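Long-range contacts in putative glycosidase ph117-related (Bacteroides thetaiotaomicron, PDB 5A7V), which belongs to glycoside hydrolase family GH130, binds mannose in a pocket and probably cleaves or phosphorolyses beta-linked mannosides: residues A[146-151]-A[348-353]; A[204-209]-A[271-276]; A[263-268]-A[324-329]; A[267-272]-A[291-296]. All blocks are in the same frame, centred on the assembly; numbering follows the deposited sequence.

Contact 1: A[146-151]-A[348-353]; sequences DPRIAV and FIEGMV. With MAN (alpha-D-mannopyranose), chain E.
F348 turns its ring toward R148 and the bound mannose. With CG anti to the backbone N (chi1 -166°), the phenyl group lies with one face against the sugar, CZ standing 3.7 Å from C2 of the mannose, while D146 OD2 on the other strand is 2.7 Å from the sugar's O3. A flat, apolar ring suits the carbon side of a pyranose; a carboxylate suits its hydroxyls. R148 NH2 approaches the same ring obliquely, at 3.7 Å from CE2, with guanidinium and phenyl planes nearly perpendicular. E350 follows, its extended chain reaching across to P147 and R148. OE2 of E350 lies 2.7 Å from P147 O, close enough that the acid probably holds a proton. The carboxylate stacks on the guanidinium, the planes 11° apart. Any attraction is long-range, since no N-H points at the acid and the place of OE2 is less sure; R148 spends its N-H groups on C273 O, G274 O and D146 O. A water links the backbones, accepting from I149 N and donating to E350 O. G351 shares a classic beta bulge with E350, both facing Y362, and M352 packs on P275 and I278. The two strands run roughly parallel, 24° apart, as inner strands of the propeller: 146-151 pairs with 157-164, 348-353 with 358-365, and strands 75-84 and 270-280 pack against them.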
loop_
_atom_site.group_PDB
_atom_site.type_symbol
_atom_site.label_atom_id
_atom_site.label_comp_id
_atom_site.label_asym_id
_atom_site.label_seq_id
_atom_site.Cartn_x
_atom_site.Cartn_y
_atom_site.Cartn_z
ATOM N N ASP A 146 4.439 5.454 -3.565
ATOM C CA ASP A 146 3.525 4.419 -3.074
ATOM C C ASP A 146 3.964 2.975 -3.388
ATOM O O ASP A 146 3.246 2.194 -4.019
ATOM C CB ASP A 146 2.093 4.643 -3.566
ATOM C CG ASP A 146 1.461 5.987 -3.179
ATOM O OD1 ASP A 146 2.048 6.728 -2.389
ATOM O OD2 ASP A 146 0.341 6.206 -3.709
ATOM N N PRO A 147 5.165 2.621 -2.907
ATOM C CA PRO A 147 5.690 1.273 -3.204
ATOM C C PRO A 147 4.987 0.186 -2.425
ATOM O O PRO A 147 4.580 0.372 -1.279
ATOM C CB PRO A 147 7.169 1.369 -2.774
ATOM C CG PRO A 147 7.104 2.345 -1.607
ATOM C CD PRO A 147 6.078 3.383 -2.047
ATOM N N ARG A 148 4.892 -0.999 -3.039
ATOM C CA ARG A 148 4.568 -2.220 -2.322
ATOM C C ARG A 148 5.654 -3.240 -2.703
ATOM O O ARG A 148 6.048 -3.284 -3.870
ATOM C CB ARG A 148 3.227 -2.823 -2.704
ATOM C CG ARG A 148 2.047 -2.104 -2.088
ATOM C CD ARG A 148 1.390 -1.248 -3.000
ATOM N NE ARG A 148 0.057 -0.751 -2.595
ATOM C CZ ARG A 148 -0.301 0.470 -2.893
ATOM N NH1 ARG A 148 0.501 1.296 -3.469
ATOM N NH2 ARG A 148 -1.495 0.900 -2.509
ATOM N N ILE A 149 6.117 -4.011 -1.710
ATOM C CA ILE A 149 7.228 -4.971 -1.978
ATOM C C ILE A 149 6.816 -6.362 -1.508
ATOM O O ILE A 149 6.284 -6.551 -0.411
ATOM C CB ILE A 149 8.535 -4.555 -1.295
ATOM C CG1 ILE A 149 9.054 -3.257 -1.943
ATOM C CG2 ILE A 149 9.592 -5.657 -1.390
ATOM C CD1 ILE A 149 10.195 -2.543 -1.242
ATOM N N ALA A 150 7.080 -7.341 -2.393
ATOM C CA ALA A 150 6.963 -8.767 -2.084
ATOM C C ALA A 150 8.235 -9.445 -2.590
ATOM O O ALA A 150 8.991 -8.812 -3.326
ATOM C CB ALA A 150 5.722 -9.359 -2.718
ATOM N N VAL A 151 8.476 -10.688 -2.165
ATOM C CA VAL A 151 9.732 -11.365 -2.552
ATOM C C VAL A 151 9.434 -12.775 -3.031
ATOM O O VAL A 151 8.606 -13.477 -2.461
ATOM C CB VAL A 151 10.731 -11.345 -1.384
ATOM C CG1 VAL A 151 10.321 -12.193 -0.181
ATOM C CG2 VAL A 151 12.156 -11.707 -1.822
ATOM N N PHE A 348 -3.401 4.799 5.371
ATOM C CA PHE A 348 -3.269 4.219 4.027
ATOM C C PHE A 348 -2.355 2.986 4.109
ATOM O O PHE A 348 -1.137 3.110 4.182
ATOM C CB PHE A 348 -2.727 5.251 3.049
ATOM C CG PHE A 348 -2.874 4.855 1.617
ATOM C CD1 PHE A 348 -4.089 5.006 0.938
ATOM C CD2 PHE A 348 -1.798 4.234 0.941
ATOM C CE1 PHE A 348 -4.241 4.586 -0.358
ATOM C CE2 PHE A 348 -1.958 3.841 -0.361
ATOM C CZ PHE A 348 -3.144 4.004 -1.024
ATOM N N ILE A 349 -2.981 1.810 4.196
ATOM C CA ILE A 349 -2.254 0.591 4.465
ATOM C C ILE A 349 -1.541 0.089 3.231
ATOM O O ILE A 349 -2.096 0.067 2.139
ATOM C CB ILE A 349 -3.161 -0.457 5.125
ATOM C CG1 ILE A 349 -4.330 -0.897 4.240
ATOM C CG2 ILE A 349 -3.635 0.007 6.497
ATOM C CD1 ILE A 349 -4.914 -2.248 4.604
ATOM N N GLU A 350 -0.278 -0.324 3.443
ATOM C CA GLU A 350 0.575 -0.533 2.286
ATOM C C GLU A 350 1.705 -1.540 2.501
ATOM O O GLU A 350 2.182 -2.093 1.478
ATOM C CB GLU A 350 1.125 0.805 1.845
ATOM C CG GLU A 350 1.789 0.831 0.489
ATOM C CD GLU A 350 2.067 2.237 0.005
ATOM O OE1 GLU A 350 1.265 3.164 0.254
ATOM O OE2 GLU A 350 3.084 2.491 -0.711
ATOM N N GLY A 351 2.147 -1.771 3.727
ATOM C CA GLY A 351 3.194 -2.753 3.989
ATOM C C GLY A 351 2.796 -3.705 5.100
ATOM O O GLY A 351 2.113 -3.281 6.056
ATOM N N MET A 352 3.217 -4.971 5.003
ATOM C CA MET A 352 2.979 -5.916 6.068
ATOM C C MET A 352 4.176 -6.850 6.147
ATOM O O MET A 352 4.659 -7.311 5.087
ATOM C CB MET A 352 1.747 -6.790 5.832
ATOM C CG MET A 352 0.456 -6.108 5.966
ATOM S SD MET A 352 -0.948 -7.188 5.554
ATOM C CE MET A 352 -1.142 -8.307 6.942
ATOM N N VAL A 353 4.591 -7.172 7.349
ATOM C CA VAL A 353 5.695 -8.154 7.523
ATOM C C VAL A 353 5.256 -9.162 8.574
ATOM O O VAL A 353 4.807 -8.785 9.650
ATOM C CB VAL A 353 7.045 -7.512 7.930
ATOM C CG1 VAL A 353 8.182 -8.523 7.747
ATOM C CG2 VAL A 353 7.351 -6.265 7.131
HETATM C C1 MAN E . -4.535 8.116 -3.593
HETATM C C2 MAN E . -3.511 7.116 -3.015
HETATM C C3 MAN E . -2.322 7.718 -2.243
HETATM C C4 MAN E . -2.778 8.858 -1.314
HETATM C C5 MAN E . -4.291 9.133 -1.401
HETATM C C6 MAN E . -4.713 10.382 -0.595
HETATM O O1 MAN E . -5.915 7.489 -3.797
HETATM O O2 MAN E . -3.024 6.376 -4.143
HETATM O O3 MAN E . -1.332 8.257 -3.099
HETATM O O4 MAN E . -2.362 8.494 -0.014
HETATM O O5 MAN E . -4.602 9.333 -2.816
HETATM O O6 MAN E . -4.078 11.543 -1.146
HETATM O O HOH W 1 4.704 -3.440 0.821
#

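Contact 2: A[204-209]-A[271-276]; sequences SGSILT and TECGPP. With MAN (alpha-D-mannopyranose), chain E.
One residue of the mannose pocket, E272, sits where the parallel strands 205-212 and 270-280 begin to run together, and here it meets S204. The hydroxyl OG of S204 donates to OE2 of E272 over 2.6 Å, arriving at the anti lone pair, the one turned away from the other carboxylate oxygen. The same OE2 accepts from O2 of the mannose, also at 2.6 Å, while E272 OE1 stands 2.7 Å from the sugar's O1. An extended glutamate, its CG anti to the backbone N (chi1 177°), is long enough to carry the acid from the strand to the ligand. Farther along, S206 OG sits between two carbonyls, 2.9 Å from G274 O and 3.0 Å from P275 O, with one proton for both. A small hydroxyl fits this place, where C273 CB also presses in. P276 then sets its CB against strand 205-212, 3.4 Å from I207 O and 3.9 Å from T209 CG2; the hydroxyl of T209 turns to A277 O. S204 acts as a second-shell residue: its bond, together with those to the sugar, should fix the rotation of the E272 carboxylate.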
loop_
_atom_site.group_PDB
_atom_site.type_symbol
_atom_site.label_atom_id
_atom_site.label_comp_id
_atom_site.label_asym_id
_atom_site.label_seq_id
_atom_site.Cartn_x
_atom_site.Cartn_y
_atom_site.Cartn_z
ATOM N N SER A 204 -1.356 1.202 -7.450
ATOM C CA SER A 204 -1.752 0.368 -6.292
ATOM C C SER A 204 -1.871 -1.122 -6.646
ATOM O O SER A 204 -2.972 -1.640 -6.861
ATOM C CB SER A 204 -3.019 0.921 -5.630
ATOM O OG SER A 204 -2.746 2.234 -5.163
ATOM N N GLY A 205 -0.699 -1.776 -6.711
ATOM C CA GLY A 205 -0.604 -3.182 -7.101
ATOM C C GLY A 205 -0.220 -4.099 -5.970
ATOM O O GLY A 205 0.878 -3.950 -5.393
ATOM N N SER A 206 -1.072 -5.083 -5.662
ATOM C CA SER A 206 -0.931 -6.052 -4.550
ATOM C C SER A 206 -0.743 -7.467 -5.112
ATOM O O SER A 206 -1.705 -8.164 -5.487
ATOM C CB SER A 206 -2.223 -6.014 -3.722
ATOM O OG SER A 206 -2.471 -4.712 -3.178
ATOM N N ILE A 207 0.528 -7.871 -5.206
ATOM C CA ILE A 207 0.893 -9.208 -5.674
ATOM C C ILE A 207 0.462 -10.253 -4.656
ATOM O O ILE A 207 0.512 -10.026 -3.445
ATOM C CB ILE A 207 2.386 -9.263 -6.028
ATOM C CG1 ILE A 207 2.720 -8.302 -7.143
ATOM C CG2 ILE A 207 2.846 -10.675 -6.392
ATOM C CD1 ILE A 207 4.199 -8.138 -7.468
ATOM N N LEU A 208 0.003 -11.430 -5.156
ATOM C CA LEU A 208 -0.372 -12.529 -4.276
ATOM C C LEU A 208 0.841 -13.206 -3.627
ATOM O O LEU A 208 1.805 -13.556 -4.361
ATOM C CB LEU A 208 -1.189 -13.556 -5.061
ATOM C CG LEU A 208 -1.691 -14.769 -4.296
ATOM C CD1 LEU A 208 -2.702 -14.336 -3.226
ATOM C CD2 LEU A 208 -2.336 -15.749 -5.243
ATOM N N THR A 209 0.741 -13.470 -2.337
ATOM C CA THR A 209 1.779 -14.099 -1.513
ATOM C C THR A 209 1.169 -15.167 -0.615
ATOM O O THR A 209 -0.071 -15.264 -0.472
ATOM C CB THR A 209 2.486 -13.050 -0.610
ATOM O OG1 THR A 209 1.558 -12.592 0.416
ATOM C CG2 THR A 209 3.017 -11.877 -1.388
ATOM N N THR A 271 -12.030 1.917 -3.824
ATOM C CA THR A 271 -11.600 0.619 -3.238
ATOM C C THR A 271 -10.181 0.365 -3.768
ATOM O O THR A 271 -10.015 -0.195 -4.869
ATOM C CB THR A 271 -12.542 -0.573 -3.632
ATOM O OG1 THR A 271 -12.693 -0.583 -5.057
ATOM C CG2 THR A 271 -13.929 -0.432 -3.006
ATOM N N GLU A 272 -9.192 0.798 -3.024
ATOM C CA GLU A 272 -7.831 0.921 -3.544
ATOM C C GLU A 272 -6.937 -0.091 -2.846
ATOM O O GLU A 272 -6.816 -0.160 -1.635
ATOM C CB GLU A 272 -7.296 2.326 -3.281
ATOM C CG GLU A 272 -5.835 2.503 -3.742
ATOM C CD GLU A 272 -5.375 3.926 -3.860
ATOM O OE1 GLU A 272 -6.062 4.831 -3.262
ATOM O OE2 GLU A 272 -4.384 4.179 -4.573
ATOM N N CYS A 273 -6.308 -0.943 -3.660
ATOM C CA CYS A 273 -5.478 -2.060 -3.138
ATOM C C CYS A 273 -4.449 -1.576 -2.144
ATOM O O CYS A 273 -3.860 -0.530 -2.328
ATOM C CB CYS A 273 -4.861 -2.832 -4.311
ATOM S SG CYS A 273 -6.098 -3.674 -5.340
ATOM N N GLY A 274 -4.211 -2.365 -1.087
ATOM C CA GLY A 274 -3.257 -2.019 -0.048
ATOM C C GLY A 274 -1.941 -2.838 -0.144
ATOM O O GLY A 274 -1.312 -2.831 -1.225
ATOM N N PRO A 275 -1.567 -3.532 0.914
ATOM C CA PRO A 275 -0.341 -4.339 0.849
ATOM C C PRO A 275 -0.530 -5.565 -0.062
ATOM O O PRO A 275 -1.612 -5.818 -0.574
ATOM C CB PRO A 275 -0.138 -4.783 2.291
ATOM C CG PRO A 275 -1.496 -4.747 2.903
ATOM C CD PRO A 275 -2.260 -3.674 2.221
ATOM N N PRO A 276 0.534 -6.375 -0.262
ATOM C CA PRO A 276 0.394 -7.656 -1.001
ATOM C C PRO A 276 -0.749 -8.538 -0.438
ATOM O O PRO A 276 -0.999 -8.542 0.785
ATOM C CB PRO A 276 1.780 -8.273 -0.815
ATOM C CG PRO A 276 2.695 -7.089 -0.709
ATOM C CD PRO A 276 1.923 -6.084 0.101
HETATM C C1 MAN E . -4.535 8.116 -3.593
HETATM C C2 MAN E . -3.511 7.116 -3.015
HETATM C C3 MAN E . -2.322 7.718 -2.243
HETATM C C4 MAN E . -2.778 8.858 -1.314
HETATM C C5 MAN E . -4.291 9.133 -1.401
HETATM C C6 MAN E . -4.713 10.382 -0.595
HETATM O O1 MAN E . -5.915 7.489 -3.797
HETATM O O2 MAN E . -3.024 6.376 -4.143
HETATM O O3 MAN E . -1.332 8.257 -3.099
HETATM O O4 MAN E . -2.362 8.494 -0.014
HETATM O O5 MAN E . -4.602 9.333 -2.816
HETATM O O6 MAN E . -4.078 11.543 -1.146
#

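Contact 3: A[263-268]-A[324-329]; sequences DGHFDS and RLDEPF
Two irregular loops, 263-268 and 324-329, run past each other with H265 and D326 CA atoms 6.8 Å apart and F266 and E327 CA atoms 6.7 Å apart, well away from the centre of the propeller fold. Too distant for direct backbone pairing, they are joined by side chains and a water. H265 ND1 donates to D326 O at 2.9 Å in an almost straight bond (170°), in the carbonyl plane and on a lone pair; the water accepts from F266 N and can donate to the same oxygen, though it has more acceptors in reach than protons. F266 supplies the apolar centre through a CH-pi contact: CB of P328 sits over the ring face, 3.9 Å from the centroid, and CB of D267 lies over the rim of the opposite face. Proline suits a phenyl face because its compact ring presents several C-H groups to it. F266 CG lies between the backbone N and the carbonyl carbon (chi1 74°), which swings the ring over to P328. D267 and R324 form a salt bridge, and Y288 and R262 also bind the aspartate. R324 NH1 reaches D267 OD2 at 2.9 Å from above the carboxylate plane, 51° out of it.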
loop_
_atom_site.group_PDB
_atom_site.type_symbol
_atom_site.label_atom_id
_atom_site.label_comp_id
_atom_site.label_asym_id
_atom_site.label_seq_id
_atom_site.Cartn_x
_atom_site.Cartn_y
_atom_site.Cartn_z
ATOM N N ASP A 263 -22.534 2.011 -2.135
ATOM C CA ASP A 263 -23.258 3.034 -1.383
ATOM C C ASP A 263 -23.388 2.599 0.085
ATOM O O ASP A 263 -23.599 1.413 0.412
ATOM C CB ASP A 263 -24.643 3.223 -1.942
ATOM C CG ASP A 263 -24.709 3.932 -3.277
ATOM O OD1 ASP A 263 -23.652 4.384 -3.805
ATOM O OD2 ASP A 263 -25.876 4.084 -3.803
ATOM N N GLY A 264 -23.351 3.587 0.985
ATOM C CA GLY A 264 -23.674 3.332 2.373
ATOM C C GLY A 264 -22.586 2.896 3.313
ATOM O O GLY A 264 -22.806 2.745 4.494
ATOM N N HIS A 265 -21.402 2.631 2.735
ATOM C CA HIS A 265 -20.267 2.125 3.487
ATOM C C HIS A 265 -19.042 3.049 3.348
ATOM O O HIS A 265 -19.000 3.929 2.500
ATOM C CB HIS A 265 -19.907 0.674 3.061
ATOM C CG HIS A 265 -20.991 -0.308 3.346
ATOM N ND1 HIS A 265 -21.002 -1.121 4.454
ATOM C CD2 HIS A 265 -22.139 -0.577 2.663
ATOM C CE1 HIS A 265 -22.113 -1.864 4.437
ATOM N NE2 HIS A 265 -22.821 -1.539 3.366
ATOM N N PHE A 266 -18.050 2.773 4.196
ATOM C CA PHE A 266 -16.797 3.533 4.192
ATOM C C PHE A 266 -16.049 3.478 2.843
ATOM O O PHE A 266 -15.280 4.389 2.520
ATOM C CB PHE A 266 -15.877 3.082 5.323
ATOM C CG PHE A 266 -15.240 1.722 5.044
ATOM C CD1 PHE A 266 -15.949 0.525 5.220
ATOM C CD2 PHE A 266 -13.906 1.635 4.605
ATOM C CE1 PHE A 266 -15.391 -0.710 4.924
ATOM C CE2 PHE A 266 -13.331 0.403 4.302
ATOM C CZ PHE A 266 -14.068 -0.749 4.454
ATOM N N ASP A 267 -16.248 2.377 2.104
ATOM C CA ASP A 267 -15.542 2.159 0.835
ATOM C C ASP A 267 -16.506 2.461 -0.322
ATOM O O ASP A 267 -16.952 1.592 -1.073
ATOM C CB ASP A 267 -14.939 0.781 0.735
ATOM C CG ASP A 267 -15.932 -0.368 0.877
ATOM O OD1 ASP A 267 -17.015 -0.209 1.504
ATOM O OD2 ASP A 267 -15.576 -1.496 0.404
ATOM N N SER A 268 -16.846 3.760 -0.417
ATOM C CA SER A 268 -17.945 4.256 -1.228
ATOM C C SER A 268 -17.535 5.144 -2.396
ATOM O O SER A 268 -18.345 5.381 -3.294
ATOM C CB SER A 268 -18.986 4.938 -0.330
ATOM O OG SER A 268 -18.335 5.778 0.601
ATOM N N ARG A 324 -16.673 -8.954 1.866
ATOM C CA ARG A 324 -15.822 -7.914 2.417
ATOM C C ARG A 324 -16.372 -7.446 3.747
ATOM O O ARG A 324 -17.552 -7.640 4.036
ATOM C CB ARG A 324 -15.641 -6.735 1.453
ATOM C CG ARG A 324 -16.925 -6.019 1.058
ATOM C CD ARG A 324 -16.678 -4.812 0.180
ATOM N NE ARG A 324 -17.727 -4.680 -0.850
ATOM C CZ ARG A 324 -17.700 -3.806 -1.845
ATOM N NH1 ARG A 324 -16.887 -2.762 -1.799
ATOM N NH2 ARG A 324 -18.515 -3.918 -2.860
ATOM N N LEU A 325 -15.499 -6.859 4.564
ATOM C CA LEU A 325 -15.967 -6.273 5.833
ATOM C C LEU A 325 -16.932 -5.125 5.585
ATOM O O LEU A 325 -16.716 -4.338 4.685
ATOM C CB LEU A 325 -14.793 -5.731 6.666
ATOM C CG LEU A 325 -13.617 -6.663 6.902
ATOM C CD1 LEU A 325 -12.530 -5.961 7.710
ATOM C CD2 LEU A 325 -14.083 -7.945 7.559
ATOM N N ASP A 326 -17.974 -5.012 6.425
ATOM C CA ASP A 326 -18.947 -3.915 6.282
ATOM C C ASP A 326 -18.483 -2.598 6.884
ATOM O O ASP A 326 -18.994 -1.533 6.505
ATOM C CB ASP A 326 -20.295 -4.360 6.847
ATOM C CG ASP A 326 -21.032 -5.316 5.898
ATOM O OD1 ASP A 326 -20.907 -5.174 4.656
ATOM O OD2 ASP A 326 -21.656 -6.268 6.401
ATOM N N GLU A 327 -17.554 -2.681 7.832
ATOM C CA GLU A 327 -16.991 -1.554 8.594
ATOM C C GLU A 327 -15.478 -1.659 8.455
ATOM O O GLU A 327 -14.944 -2.769 8.378
ATOM C CB GLU A 327 -17.360 -1.633 10.078
ATOM C CG GLU A 327 -18.864 -1.773 10.373
ATOM C CD GLU A 327 -19.655 -0.618 9.976
ATOM O OE1 GLU A 327 -19.090 0.453 9.734
ATOM O OE2 GLU A 327 -20.912 -0.766 9.983
ATOM N N PRO A 328 -14.763 -0.540 8.465
ATOM C CA PRO A 328 -13.301 -0.640 8.368
ATOM C C PRO A 328 -12.737 -1.268 9.612
ATOM O O PRO A 328 -13.227 -1.045 10.706
ATOM C CB PRO A 328 -12.855 0.809 8.203
ATOM C CG PRO A 328 -13.929 1.638 8.903
ATOM C CD PRO A 328 -15.212 0.858 8.678
ATOM N N PHE A 329 -11.648 -2.034 9.456
ATOM C CA PHE A 329 -10.980 -2.665 10.623
ATOM C C PHE A 329 -9.942 -1.726 11.277
ATOM O O PHE A 329 -9.525 -1.952 12.421
ATOM C CB PHE A 329 -10.306 -4.023 10.287
ATOM C CG PHE A 329 -9.049 -3.930 9.428
ATOM C CD1 PHE A 329 -9.111 -3.746 8.074
ATOM C CD2 PHE A 329 -7.809 -3.965 10.035
ATOM C CE1 PHE A 329 -7.956 -3.630 7.300
ATOM C CE2 PHE A 329 -6.655 -3.865 9.280
ATOM C CZ PHE A 329 -6.715 -3.718 7.923
HETATM O O HOH W 2 -19.134 1.444 6.540
#

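Contact 4: A[267-272]-A[291-296]; sequences DSQLTE and KNSASR. With MAN (alpha-D-mannopyranose), chain E.
K291 stretches its fully extended side chain alongside those of L270 and Q269, pointing the same way as both, opposite a classic beta bulge in which Q269 and L270 both face K291. Methyl CD1 of L270 lies 3.8 Å from K291 CD, and CD of Q269 is 3.9 Å from its CE. Four methylenes give lysine an apolar flank for leucine and carry the amino group outward; Y306 packs on L270 and K291. Next to the bulge, K291 O accepts from two successive amides, Q269 N at 2.8 Å and S268 N at 3.2 Å. K291 N returns a bond to L270 O, where the antiparallel strands 270-280 and 283-291 lie side by side. Leucine's end also reaches the pocket, with CD1 4.0 Å from O1 of the mannose. Just before the bulge, S268 ties down the loop that follows K291: its OG accepts from S293 N at 2.8 Å (164°) and donates to H265 O, a double role for which a small hydroxyl is well suited. S293 in turn holds its own OG anti to the backbone N (chi1 172°), and in an ST motif that oxygen accepts from R296 N at 2.9 Å.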
loop_
_atom_site.group_PDB
_atom_site.type_symbol
_atom_site.label_atom_id
_atom_site.label_comp_id
_atom_site.label_asym_id
_atom_site.label_seq_id
_atom_site.Cartn_x
_atom_site.Cartn_y
_atom_site.Cartn_z
ATOM N N ASP A 267 -16.248 2.377 2.104
ATOM C CA ASP A 267 -15.542 2.159 0.835
ATOM C C ASP A 267 -16.506 2.461 -0.322
ATOM O O ASP A 267 -16.952 1.592 -1.073
ATOM C CB ASP A 267 -14.939 0.781 0.735
ATOM C CG ASP A 267 -15.932 -0.368 0.877
ATOM O OD1 ASP A 267 -17.015 -0.209 1.504
ATOM O OD2 ASP A 267 -15.576 -1.496 0.404
ATOM N N SER A 268 -16.846 3.760 -0.417
ATOM C CA SER A 268 -17.945 4.256 -1.228
ATOM C C SER A 268 -17.535 5.144 -2.396
ATOM O O SER A 268 -18.345 5.381 -3.294
ATOM C CB SER A 268 -18.986 4.938 -0.330
ATOM O OG SER A 268 -18.335 5.778 0.601
ATOM N N GLN A 269 -16.317 5.708 -2.350
ATOM C CA GLN A 269 -15.758 6.453 -3.474
ATOM C C GLN A 269 -14.616 5.704 -4.157
ATOM O O GLN A 269 -14.499 5.773 -5.393
ATOM C CB GLN A 269 -15.288 7.846 -3.015
ATOM C CG GLN A 269 -14.907 8.779 -4.155
ATOM C CD GLN A 269 -14.807 10.239 -3.680
ATOM O OE1 GLN A 269 -15.564 10.649 -2.813
ATOM N NE2 GLN A 269 -13.860 10.957 -4.181
ATOM N N LEU A 270 -13.779 5.011 -3.360
ATOM C CA LEU A 270 -12.623 4.233 -3.910
ATOM C C LEU A 270 -12.545 2.940 -3.124
ATOM O O LEU A 270 -12.899 2.877 -1.924
ATOM C CB LEU A 270 -11.309 4.978 -3.714
ATOM C CG LEU A 270 -11.155 6.326 -4.353
ATOM C CD1 LEU A 270 -9.832 6.964 -3.897
ATOM C CD2 LEU A 270 -11.241 6.289 -5.857
ATOM N N THR A 271 -12.030 1.917 -3.824
ATOM C CA THR A 271 -11.600 0.619 -3.238
ATOM C C THR A 271 -10.181 0.365 -3.768
ATOM O O THR A 271 -10.015 -0.195 -4.869
ATOM C CB THR A 271 -12.542 -0.573 -3.632
ATOM O OG1 THR A 271 -12.693 -0.583 -5.057
ATOM C CG2 THR A 271 -13.929 -0.432 -3.006
ATOM N N GLU A 272 -9.192 0.798 -3.024
ATOM C CA GLU A 272 -7.831 0.921 -3.544
ATOM C C GLU A 272 -6.937 -0.091 -2.846
ATOM O O GLU A 272 -6.816 -0.160 -1.635
ATOM C CB GLU A 272 -7.296 2.326 -3.281
ATOM C CG GLU A 272 -5.835 2.503 -3.742
ATOM C CD GLU A 272 -5.375 3.926 -3.860
ATOM O OE1 GLU A 272 -6.062 4.831 -3.262
ATOM O OE2 GLU A 272 -4.384 4.179 -4.573
ATOM N N LYS A 291 -12.156 4.885 0.434
ATOM C CA LYS A 291 -12.380 6.334 0.605
ATOM C C LYS A 291 -13.901 6.546 0.751
ATOM O O LYS A 291 -14.706 6.065 -0.052
ATOM C CB LYS A 291 -11.852 7.153 -0.580
ATOM C CG LYS A 291 -12.084 8.635 -0.407
ATOM C CD LYS A 291 -11.504 9.465 -1.561
ATOM C CE LYS A 291 -11.783 10.951 -1.337
ATOM N NZ LYS A 291 -11.152 11.774 -2.386
ATOM N N ASN A 292 -14.269 7.267 1.813
ATOM C CA ASN A 292 -15.683 7.510 2.139
ATOM C C ASN A 292 -16.255 8.686 1.333
ATOM O O ASN A 292 -15.803 9.830 1.450
ATOM C CB ASN A 292 -15.803 7.763 3.633
ATOM C CG ASN A 292 -17.247 7.710 4.125
ATOM O OD1 ASN A 292 -18.044 6.898 3.663
ATOM N ND2 ASN A 292 -17.562 8.560 5.127
ATOM N N SER A 293 -17.244 8.407 0.496
ATOM C CA SER A 293 -17.924 9.431 -0.265
ATOM C C SER A 293 -18.803 10.338 0.607
ATOM O O SER A 293 -19.609 9.829 1.397
ATOM C CB SER A 293 -18.859 8.748 -1.299
ATOM O OG SER A 293 -19.697 9.705 -1.955
ATOM N N ALA A 294 -18.611 11.645 0.492
ATOM C CA ALA A 294 -19.495 12.578 1.254
ATOM C C ALA A 294 -20.956 12.353 0.894
ATOM O O ALA A 294 -21.842 12.523 1.749
ATOM C CB ALA A 294 -19.075 14.002 0.931
ATOM N N SER A 295 -21.221 12.065 -0.382
ATOM C CA SER A 295 -22.588 11.970 -0.878
ATOM C C SER A 295 -23.219 10.596 -0.748
ATOM O O SER A 295 -24.421 10.467 -0.455
ATOM C CB SER A 295 -22.645 12.454 -2.308
ATOM O OG SER A 295 -21.719 11.789 -3.086
ATOM N N ARG A 296 -22.405 9.544 -0.960
ATOM C CA ARG A 296 -22.913 8.183 -1.098
ATOM C C ARG A 296 -22.440 7.224 -0.030
ATOM O O ARG A 296 -22.730 6.025 -0.108
ATOM C CB ARG A 296 -22.578 7.614 -2.510
ATOM C CG ARG A 296 -23.115 8.540 -3.628
ATOM C CD ARG A 296 -23.047 7.947 -4.978
ATOM N NE ARG A 296 -24.088 6.949 -5.112
ATOM C CZ ARG A 296 -25.283 7.109 -5.712
ATOM N NH1 ARG A 296 -25.728 8.299 -6.162
ATOM N NH2 ARG A 296 -26.043 6.027 -5.834
HETATM C C1 MAN E . -4.535 8.116 -3.593
HETATM C C2 MAN E . -3.511 7.116 -3.015
HETATM C C3 MAN E . -2.322 7.718 -2.243
HETATM C C4 MAN E . -2.778 8.858 -1.314
HETATM C C5 MAN E . -4.291 9.133 -1.401
HETATM C C6 MAN E . -4.713 10.382 -0.595
HETATM O O1 MAN E . -5.915 7.489 -3.797
HETATM O O2 MAN E . -3.024 6.376 -4.143
HETATM O O3 MAN E . -1.332 8.257 -3.099
HETATM O O4 MAN E . -2.362 8.494 -0.014
HETATM O O5 MAN E . -4.602 9.333 -2.816
HETATM O O6 MAN E . -4.078 11.543 -1.146
#

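Contacts 1 and 2, centred 8 Å apart, form the inner end of the series and meet directly: R148 NH2 and NE each lie 2.8 Å from a carbonyl oxygen, C273 O and G274 O respectively, so the arginine of contact 1 probably ties down the strand of contact 2. Both line the mannose pocket, where F348 CE1 comes within 3.4 Å of E272 OE1. Strand 270-280 then leads outward, since E272 belongs to contacts 2 and 4, whose centres are about 18 Å apart. Contacts 3 and 4 share D267 and S268, are centred about 9 Å apart, and are joined by a salt bridge of D263 OD2 and R296 NH2 (2.8 Å). Contact 3 is peripheral, its centre about 18 Å from the centre of the chain.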